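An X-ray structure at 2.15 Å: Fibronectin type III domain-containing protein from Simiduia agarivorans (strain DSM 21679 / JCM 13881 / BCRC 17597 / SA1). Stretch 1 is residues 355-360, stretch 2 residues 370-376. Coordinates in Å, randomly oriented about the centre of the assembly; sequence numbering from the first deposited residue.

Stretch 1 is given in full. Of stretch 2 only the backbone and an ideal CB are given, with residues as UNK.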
ATOM      1  N   GLN B 355      -6.104 -20.823  35.640  1.00 19.29           N
ATOM      2  CA  GLN B 355      -7.364 -21.229  35.034  1.00 20.99           C
ATOM      3  C   GLN B 355      -7.214 -22.447  34.135  1.00 20.46           C
ATOM      4  O   GLN B 355      -8.118 -22.738  33.343  1.00 23.85           O
ATOM      5  CB  GLN B 355      -7.968 -20.076  34.227  1.00 18.53           C
ATOM      6  CG  GLN B 355      -7.967 -18.724  34.922  1.00 19.69           C
ATOM      7  CD  GLN B 355      -8.677 -17.657  34.099  1.00 20.72           C
ATOM      8  OE1 GLN B 355      -9.588 -16.986  34.587  1.00 21.92           O
ATOM      9  NE2 GLN B 355      -8.268 -17.504  32.841  1.00 17.03           N
ATOM     10  N   THR B 356      -6.101 -23.166  34.235  1.00 18.21           N
ATOM     11  CA  THR B 356      -5.711 -24.137  33.223  1.00 19.37           C
ATOM     12  C   THR B 356      -5.300 -25.449  33.883  1.00 21.43           C
ATOM     13  O   THR B 356      -5.341 -25.600  35.107  1.00 21.94           O
ATOM     14  CB  THR B 356      -4.570 -23.578  32.363  1.00 21.75           C
ATOM     15  OG1 THR B 356      -3.468 -23.220  33.208  1.00 22.29           O
ATOM     16  CG2 THR B 356      -5.036 -22.338  31.610  1.00 17.43           C
ATOM     17  N   MET B 357      -4.906 -26.412  33.051  1.00 18.67           N
ATOM     18  CA  MET B 357      -4.359 -27.682  33.509  1.00 21.01           C
ATOM     19  C   MET B 357      -3.100 -27.975  32.709  1.00 21.69           C
ATOM     20  O   MET B 357      -3.119 -27.922  31.475  1.00 17.66           O
ATOM     21  CB  MET B 357      -5.369 -28.827  33.354  1.00 24.04           C
ATOM     22  CG  MET B 357      -6.685 -28.612  34.091  1.00 26.70           C
ATOM     23  SD  MET B 357      -7.891 -27.694  33.113  1.00 27.75           S
ATOM     24  CE  MET B 357      -8.382 -28.944  31.927  1.00 24.49           C
ATOM     25  N   TYR B 358      -2.012 -28.282  33.411  1.00 19.35           N
ATOM     26  CA  TYR B 358      -0.717 -28.498  32.785  1.00 17.25           C
ATOM     27  C   TYR B 358      -0.062 -29.733  33.380  1.00 21.77           C
ATOM     28  O   TYR B 358      -0.162 -29.976  34.586  1.00 19.43           O
ATOM     29  CB  TYR B 358       0.200 -27.283  32.974  1.00 18.15           C
ATOM     30  CG  TYR B 358       0.028 -26.220  31.915  1.00 21.21           C
ATOM     31  CD1 TYR B 358      -0.959 -25.251  32.029  1.00 21.27           C
ATOM     32  CD2 TYR B 358       0.854 -26.185  30.800  1.00 21.38           C
ATOM     33  CE1 TYR B 358      -1.121 -24.276  31.058  1.00 17.48           C
ATOM     34  CE2 TYR B 358       0.703 -25.215  29.828  1.00 18.76           C
ATOM     35  CZ  TYR B 358      -0.286 -24.266  29.965  1.00 16.89           C
ATOM     36  OH  TYR B 358      -0.440 -23.306  29.002  1.00 19.57           O
ATOM     37  N   TYR B 359       0.611 -30.506  32.530  1.00 21.62           N
ATOM     38  CA  TYR B 359       1.349 -31.682  32.966  1.00 23.31           C
ATOM     39  C   TYR B 359       2.790 -31.586  32.493  1.00 23.76           C
ATOM     40  O   TYR B 359       3.057 -31.210  31.346  1.00 24.86           O
ATOM     41  CB  TYR B 359       0.720 -32.976  32.436  1.00 24.59           C
ATOM     42  CG  TYR B 359       1.513 -34.212  32.794  1.00 26.37           C
ATOM     43  CD1 TYR B 359       1.386 -34.803  34.044  1.00 27.94           C
ATOM     44  CD2 TYR B 359       2.394 -34.783  31.887  1.00 28.51           C
ATOM     45  CE1 TYR B 359       2.110 -35.931  34.377  1.00 29.31           C
ATOM     46  CE2 TYR B 359       3.125 -35.908  32.211  1.00 29.28           C
ATOM     47  CZ  TYR B 359       2.978 -36.477  33.455  1.00 30.78           C
ATOM     48  OH  TYR B 359       3.701 -37.599  33.780  1.00 37.68           O
ATOM     49  N   ALA B 360       3.716 -31.935  33.378  1.00 20.60           N
ATOM     50  CA  ALA B 360       5.138 -31.933  33.075  1.00 23.71           C
ATOM     51  C   ALA B 360       5.663 -33.357  33.132  1.00 27.03           C
ATOM     52  O   ALA B 360       5.443 -34.062  34.120  1.00 27.11           O
ATOM     53  CB  ALA B 360       5.912 -31.052  34.057  1.00 22.61           C
ATOM     54  N   UNK B 370       9.280 -31.092  31.033  1.00 27.08           N
ATOM     55  CA  UNK B 370       8.707 -30.708  29.745  1.00 31.30           C
ATOM     56  C   UNK B 370       7.215 -30.465  29.955  1.00 28.20           C
ATOM     57  O   UNK B 370       6.439 -31.413  30.099  1.00 30.76           O
ATOM     58  CB  UNK B 370       8.951 -31.779  28.680  1.00 31.30           C
ATOM     59  N   UNK B 371       6.820 -29.196  29.971  1.00 27.31           N
ATOM     60  CA  UNK B 371       5.454 -28.833  30.312  1.00 26.96           C
ATOM     61  C   UNK B 371       4.537 -28.960  29.103  1.00 26.45           C
ATOM     62  O   UNK B 371       4.884 -28.544  27.995  1.00 24.38           O
ATOM     63  CB  UNK B 371       5.404 -27.408  30.867  1.00 26.96           C
ATOM     64  N   UNK B 372       3.360 -29.541  29.329  1.00 24.35           N
ATOM     65  CA  UNK B 372       2.408 -29.863  28.275  1.00 23.04           C
ATOM     66  C   UNK B 372       1.068 -29.204  28.572  1.00 22.58           C
ATOM     67  O   UNK B 372       0.573 -29.273  29.703  1.00 20.47           O
ATOM     68  CB  UNK B 372       2.244 -31.378  28.134  1.00 23.04           C
ATOM     69  N   UNK B 373       0.489 -28.576  27.552  1.00 20.44           N
ATOM     70  CA  UNK B 373      -0.819 -27.939  27.660  1.00 21.13           C
ATOM     71  C   UNK B 373      -1.902 -29.016  27.679  1.00 22.59           C
ATOM     72  O   UNK B 373      -2.051 -29.768  26.711  1.00 21.73           O
ATOM     73  CB  UNK B 373      -1.047 -26.958  26.508  1.00 21.13           C
ATOM     74  N   UNK B 374      -2.661 -29.086  28.779  1.00 17.58           N
ATOM     75  CA  UNK B 374      -3.699 -30.098  28.951  1.00 15.97           C
ATOM     76  C   UNK B 374      -5.084 -29.479  29.120  1.00 19.40           C
ATOM     77  O   UNK B 374      -5.960 -30.069  29.755  1.00 21.13           O
ATOM     78  CB  UNK B 374      -3.375 -30.979  30.159  1.00 15.97           C
ATOM     79  N   UNK B 375      -5.300 -28.287  28.569  1.00 16.87           N
ATOM     80  CA  UNK B 375      -6.618 -27.670  28.619  1.00 18.13           C
ATOM     81  C   UNK B 375      -7.148 -27.226  27.267  1.00 19.64           C
ATOM     82  O   UNK B 375      -8.373 -27.122  27.118  1.00 18.89           O
ATOM     83  CB  UNK B 375      -6.580 -26.465  29.561  1.00 18.13           C
ATOM     84  N   UNK B 376      -6.290 -26.990  26.277  1.00 18.27           N
ATOM     85  CA  UNK B 376      -6.746 -26.537  24.972  1.00 15.85           C
ATOM     86  C   UNK B 376      -5.811 -27.084  23.904  1.00 20.06           C
ATOM     87  O   UNK B 376      -4.668 -27.456  24.183  1.00 20.86           O
ATOM     88  CB  UNK B 376      -6.812 -25.010  24.910  1.00 15.85           C
TER

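Position 370 has extended backbone angles (-120/105), and its CB has nothing of stretch 1 within 5.5 Å. Stretch 1 therefore sets little limit, and many side chains would suit. The residue is Ser-370. Its contribution is backbone: its O accepts a CA-H...O contact from Ala-360 CA at 3.3 Å.

Position 371 is extended and pairs with Ala-360 without backbone hydrogen bonds. Its CB lies 4.9 Å from Ala-360 CB and 4.7 Å from Tyr-358 CD2, on the face of the sheet that carries both residues. The small methyl of Ala-360 leaves space beside it. A flat aromatic or a long apolar chain could lie over it; a branched aliphatic would also be tolerable. The residue is Trp-371, with chi1 in m. The end of its side chain comes nearer to stretch 1 than its CB direction suggests. Ala-360 CB sits over the six-membered ring, 3.4 Å from its centroid and 7° off the normal, a CH-pi contact. The same ring meets Tyr-358, with CE3 of Trp-371 4.0 Å from CB of Tyr-358.

Position 372 pairs with Tyr-359 through two backbone hydrogen bonds: its N to Tyr-359 O at 2.6 Å, and Tyr-359 N to its O at 3.1 Å. Both bonds use backbone atoms only, so they say little about which side chain belongs here. The CB points to the face occupied by the Tyr-359 side chain. A medium or long chain, polar or apolar, or a beta-branched one would suit. The residue is Gln-372. Its NE2 reaches the edge of the Tyr-359 ring, 4.1 Å from Tyr-359 CD2, close to the ring plane.

Position 373 returns to the face of Tyr-358, and its CB is 4.1 Å from Tyr-358 CE2. A small or medium side chain would suit, apolar against the ring or polar toward the turn that follows. The residue is Asn-373, with chi1 in t. It works mainly within its own stretch: OD1 accepts hydrogen bonds from the backbone N atoms of 375 and 376, and so braces the chain as it leaves the strand.

Position 374 has phi/psi of -119/27, so the extended course is broken. Its N donates to Met-357 O at 3.0 Å. The CB points toward stretch 1, and a chain with an aliphatic first part could pack beside Tyr-359. The residue is Lys-374. Its CG lies 3.9 Å from Tyr-359 CB, while the end leads away and NZ is hydrogen-bonded elsewhere in the structure.

Position 375 points its CB toward stretch 1, 3.9 Å from Met-357 N and 4.4 Å from Thr-356 CA. The methyl of Thr-356 and the ring of Tyr-358 offer an apolar surface, suited to an aromatic or a large aliphatic. The residue is Tyr-375, chi1 in p. Thr-356 CG2 lies over its ring, 3.4 Å from the centroid. The Tyr-358 ring meets it obliquely, with planes at 51°.

Position 376 is out of reach of stretch 1, which leaves the choice open. The residue is Ser-376; its OG accepts from Asn-373 ND2 at 3.2 Å.

Stretch 2 370-376: SWQNKYS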
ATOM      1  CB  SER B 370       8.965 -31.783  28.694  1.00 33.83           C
ATOM      2  OG  SER B 370       8.540 -31.352  27.414  1.00 38.84           O
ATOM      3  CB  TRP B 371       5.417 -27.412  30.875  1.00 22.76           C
ATOM      4  CG  TRP B 371       6.019 -27.372  32.239  1.00 26.19           C
ATOM      5  CD1 TRP B 371       7.315 -27.080  32.560  1.00 25.03           C
ATOM      6  CD2 TRP B 371       5.361 -27.685  33.469  1.00 24.20           C
ATOM      7  NE1 TRP B 371       7.497 -27.176  33.919  1.00 25.89           N
ATOM      8  CE2 TRP B 371       6.312 -27.546  34.500  1.00 23.75           C
ATOM      9  CE3 TRP B 371       4.056 -28.061  33.799  1.00 24.31           C
ATOM     10  CZ2 TRP B 371       5.998 -27.767  35.837  1.00 23.62           C
ATOM     11  CZ3 TRP B 371       3.746 -28.278  35.129  1.00 27.28           C
ATOM     12  CH2 TRP B 371       4.714 -28.134  36.131  1.00 26.11           C
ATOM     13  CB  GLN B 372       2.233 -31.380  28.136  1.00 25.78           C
ATOM     14  CG  GLN B 372       3.534 -32.142  27.917  1.00 30.24           C
ATOM     15  CD  GLN B 372       3.365 -33.655  28.024  1.00 35.14           C
ATOM     16  OE1 GLN B 372       2.275 -34.190  27.810  1.00 40.36           O
ATOM     17  NE2 GLN B 372       4.453 -34.349  28.353  1.00 29.57           N
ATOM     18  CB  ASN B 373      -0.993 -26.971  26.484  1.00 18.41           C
ATOM     19  CG  ASN B 373      -2.417 -26.439  26.316  1.00 19.99           C
ATOM     20  OD1 ASN B 373      -3.352 -26.810  27.028  1.00 18.18           O
ATOM     21  ND2 ASN B 373      -2.575 -25.546  25.346  1.00 22.38           N
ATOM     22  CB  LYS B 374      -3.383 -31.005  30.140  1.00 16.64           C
ATOM     23  CG  LYS B 374      -2.093 -31.803  29.997  1.00 19.47           C
ATOM     24  CD  LYS B 374      -2.219 -32.863  28.909  1.00 19.01           C
ATOM     25  CE  LYS B 374      -0.983 -33.751  28.859  1.00 21.63           C
ATOM     26  NZ  LYS B 374      -1.252 -35.024  28.144  1.00 24.44           N
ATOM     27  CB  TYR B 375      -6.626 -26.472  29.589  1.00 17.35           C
ATOM     28  CG  TYR B 375      -5.906 -25.221  29.119  1.00 17.35           C
ATOM     29  CD1 TYR B 375      -4.521 -25.109  29.209  1.00 13.80           C
ATOM     30  CD2 TYR B 375      -6.620 -24.135  28.619  1.00 17.08           C
ATOM     31  CE1 TYR B 375      -3.864 -23.965  28.793  1.00 13.37           C
ATOM     32  CE2 TYR B 375      -5.974 -22.984  28.200  1.00 16.18           C
ATOM     33  CZ  TYR B 375      -4.597 -22.902  28.291  1.00 16.93           C
ATOM     34  OH  TYR B 375      -3.959 -21.752  27.880  1.00 17.83           O
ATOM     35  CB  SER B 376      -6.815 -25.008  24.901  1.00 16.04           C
ATOM     36  OG  SER B 376      -5.582 -24.419  25.277  1.00 16.94           O
TER
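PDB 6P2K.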